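Local coordinates for protein RNA-dependent RNA polymerase (Dera Ghazi Khan orthonairovirus, PDB 6DX2) that forms the viral OTU domain of the nairovirus L protein, a cysteine protease with deubiquitinase activity, within a larger protein that probably acts as an RNA-directed RNA polymerase, at residues 4-9 with 28-33. Sequence-based numbering, arbitrary orientation.
Sequences FHLDDI and NDYFTS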
loop_
_atom_site.group_PDB
_atom_site.type_symbol
_atom_site.label_atom_id
_atom_site.label_comp_id
_atom_site.label_asym_id
_atom_site.label_seq_id
_atom_site.Cartn_x
_atom_site.Cartn_y
_atom_site.Cartn_z
ATOM N N PHE A 4 2.452 -17.277 -14.065
ATOM C CA PHE A 4 1.417 -18.285 -13.878
ATOM C C PHE A 4 0.853 -18.244 -12.464
ATOM O O PHE A 4 -0.355 -18.417 -12.275
ATOM C CB PHE A 4 1.973 -19.680 -14.194
ATOM C CG PHE A 4 0.928 -20.767 -14.221
ATOM C CD1 PHE A 4 1.285 -22.090 -14.015
ATOM C CD2 PHE A 4 -0.405 -20.470 -14.463
ATOM C CE1 PHE A 4 0.331 -23.098 -14.042
ATOM C CE2 PHE A 4 -1.361 -21.467 -14.487
ATOM C CZ PHE A 4 -0.994 -22.785 -14.279
ATOM N N HIS A 5 1.705 -18.010 -11.470
ATOM C CA HIS A 5 1.275 -17.856 -10.087
ATOM C C HIS A 5 1.888 -16.585 -9.525
ATOM O O HIS A 5 3.107 -16.383 -9.608
ATOM C CB HIS A 5 1.669 -19.066 -9.233
ATOM C CG HIS A 5 1.165 -20.374 -9.772
ATOM N ND1 HIS A 5 -0.171 -20.723 -9.757
ATOM C CD2 HIS A 5 1.818 -21.414 -10.345
ATOM C CE1 HIS A 5 -0.317 -21.922 -10.293
ATOM N NE2 HIS A 5 0.874 -22.362 -10.659
ATOM N N LEU A 6 1.031 -15.735 -8.952
ATOM C CA LEU A 6 1.497 -14.489 -8.365
ATOM C C LEU A 6 2.582 -14.727 -7.320
ATOM O O LEU A 6 3.534 -13.950 -7.236
ATOM C CB LEU A 6 0.323 -13.748 -7.762
ATOM C CG LEU A 6 -0.606 -13.298 -8.878
ATOM C CD1 LEU A 6 -1.571 -12.364 -8.294
ATOM C CD2 LEU A 6 0.246 -12.595 -9.950
ATOM N N ASP A 7 2.480 -15.823 -6.541
ATOM C CA ASP A 7 3.488 -16.074 -5.514
ATOM C C ASP A 7 4.840 -16.518 -6.098
ATOM O O ASP A 7 5.798 -16.657 -5.324
ATOM C CB ASP A 7 2.986 -17.109 -4.493
ATOM C CG ASP A 7 2.093 -16.478 -3.422
ATOM O OD1 ASP A 7 1.838 -15.309 -3.560
ATOM O OD2 ASP A 7 1.695 -17.127 -2.448
ATOM N N ASP A 8 4.937 -16.714 -7.417
ATOM C CA ASP A 8 6.201 -17.053 -8.072
ATOM C C ASP A 8 6.813 -15.883 -8.820
ATOM O O ASP A 8 7.734 -16.089 -9.609
ATOM C CB ASP A 8 6.005 -18.202 -9.040
ATOM C CG ASP A 8 5.547 -19.451 -8.356
ATOM O OD1 ASP A 8 6.149 -19.825 -7.316
ATOM O OD2 ASP A 8 4.571 -20.040 -8.858
ATOM N N ILE A 9 6.293 -14.667 -8.618
ATOM C CA ILE A 9 6.872 -13.488 -9.244
ATOM C C ILE A 9 8.275 -13.294 -8.704
ATOM O O ILE A 9 8.557 -13.602 -7.538
ATOM C CB ILE A 9 6.009 -12.242 -8.977
ATOM C CG1 ILE A 9 4.787 -12.241 -9.883
ATOM C CG2 ILE A 9 6.787 -10.896 -9.180
ATOM C CD1 ILE A 9 3.787 -11.140 -9.516
ATOM N N ASN A 28 -6.604 -8.105 -13.597
ATOM C CA ASN A 28 -7.872 -8.764 -13.377
ATOM C C ASN A 28 -7.900 -10.196 -13.873
ATOM O O ASN A 28 -8.942 -10.835 -13.758
ATOM C CB ASN A 28 -8.957 -7.918 -13.984
ATOM C CG ASN A 28 -9.162 -6.631 -13.177
ATOM O OD1 ASN A 28 -9.143 -5.543 -13.737
ATOM N ND2 ASN A 28 -9.318 -6.768 -11.831
ATOM N N ASP A 29 -6.785 -10.702 -14.388
ATOM C CA ASP A 29 -6.670 -12.129 -14.592
ATOM C C ASP A 29 -6.353 -12.869 -13.311
ATOM O O ASP A 29 -6.523 -14.093 -13.251
ATOM C CB ASP A 29 -5.617 -12.411 -15.661
ATOM C CG ASP A 29 -6.125 -12.096 -17.051
ATOM O OD1 ASP A 29 -7.375 -12.121 -17.241
ATOM O OD2 ASP A 29 -5.275 -11.803 -17.922
ATOM N N TYR A 30 -5.924 -12.166 -12.281
ATOM C CA TYR A 30 -5.467 -12.806 -11.055
ATOM C C TYR A 30 -6.169 -12.285 -9.833
ATOM O O TYR A 30 -6.182 -12.976 -8.814
ATOM C CB TYR A 30 -3.944 -12.604 -10.873
ATOM C CG TYR A 30 -3.214 -13.218 -12.030
ATOM C CD1 TYR A 30 -2.839 -14.560 -12.015
ATOM C CD2 TYR A 30 -2.956 -12.477 -13.166
ATOM C CE1 TYR A 30 -2.203 -15.129 -13.104
ATOM C CE2 TYR A 30 -2.328 -13.030 -14.253
ATOM C CZ TYR A 30 -1.959 -14.356 -14.226
ATOM O OH TYR A 30 -1.332 -14.882 -15.337
ATOM N N PHE A 31 -6.692 -11.069 -9.878
ATOM C CA PHE A 31 -7.306 -10.424 -8.735
ATOM C C PHE A 31 -8.743 -10.062 -9.049
ATOM O O PHE A 31 -9.085 -9.665 -10.166
ATOM C CB PHE A 31 -6.566 -9.111 -8.357
ATOM C CG PHE A 31 -5.187 -9.287 -7.898
ATOM C CD1 PHE A 31 -4.927 -9.670 -6.581
ATOM C CD2 PHE A 31 -4.104 -9.038 -8.751
ATOM C CE1 PHE A 31 -3.648 -9.744 -6.103
ATOM C CE2 PHE A 31 -2.809 -9.150 -8.275
ATOM C CZ PHE A 31 -2.584 -9.498 -6.934
ATOM N N THR A 32 -9.562 -10.113 -8.014
ATOM C CA THR A 32 -10.815 -9.422 -8.005
ATOM C C THR A 32 -10.578 -8.021 -7.467
ATOM O O THR A 32 -9.921 -7.849 -6.451
ATOM C CB THR A 32 -11.803 -10.134 -7.090
ATOM O OG1 THR A 32 -11.944 -11.503 -7.524
ATOM C CG2 THR A 32 -13.108 -9.461 -7.190
ATOM N N SER A 33 -11.130 -7.033 -8.121
ATOM C CA SER A 33 -11.091 -5.695 -7.550
ATOM C C SER A 33 -12.301 -5.478 -6.669
ATOM O O SER A 33 -13.381 -6.058 -6.876
ATOM C CB SER A 33 -11.043 -4.610 -8.624
ATOM O OG SER A 33 -9.929 -4.797 -9.475
#
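Asn28 ND2 donates two hydrogen bonds within 28-33, the segment whose Tyr30 and Phe31 meet Leu6 in this viral OTU protease domain. The bond from Asn28 ND2 to Ser33 OG is 3.1 Å long, and the Ser33 hydroxyl lies almost in the amide plane. The bond from Asn28 ND2 to Phe31 O is weak but nearly straight. Together they tie Asn28 to strand 31-33. This is an outermost strand of the domain's mixed sheet, antiparallel to strand 150-156. Tyr30 and Thr32 pair through backbone bonds with Met157 and Gln155.

No hydrogen bond links 4-9 to 28-33, and the contact is largely apolar. Residues 4-9 lie in the loop before strand 12-13. Within it, Asp8 N bonds to His5 O at 2.9 Å. Leu6 sits in the short 3-10 segment and points toward 28-33. Its CG is anti to the carbonyl carbon (chi1 -67°), and the isobutyl end reaches both aromatic residues. Leu6 CD1 packs tightly on Phe31 CZ at 3.3 Å, meeting that ring at a slant. The same methyl, Leu6 CD1, is 3.5 Å from Tyr30 CB. Leu6 CD2 lies over one face of the Tyr30 ring, 4.1 Å from Tyr30 CG.

Leu156 of the neighbouring strand touches both Leu6 and Phe31, and Trp119 meets the Phe31 ring. The Phe25 ring stands roughly perpendicular to that of Tyr30, whose OH makes a weak hydrogen bond to Ser3 O, just before 4-9. At the Tyr30 ring edge, near its plane, Phe4 O approaches Tyr30 CE1 to 3.9 Å.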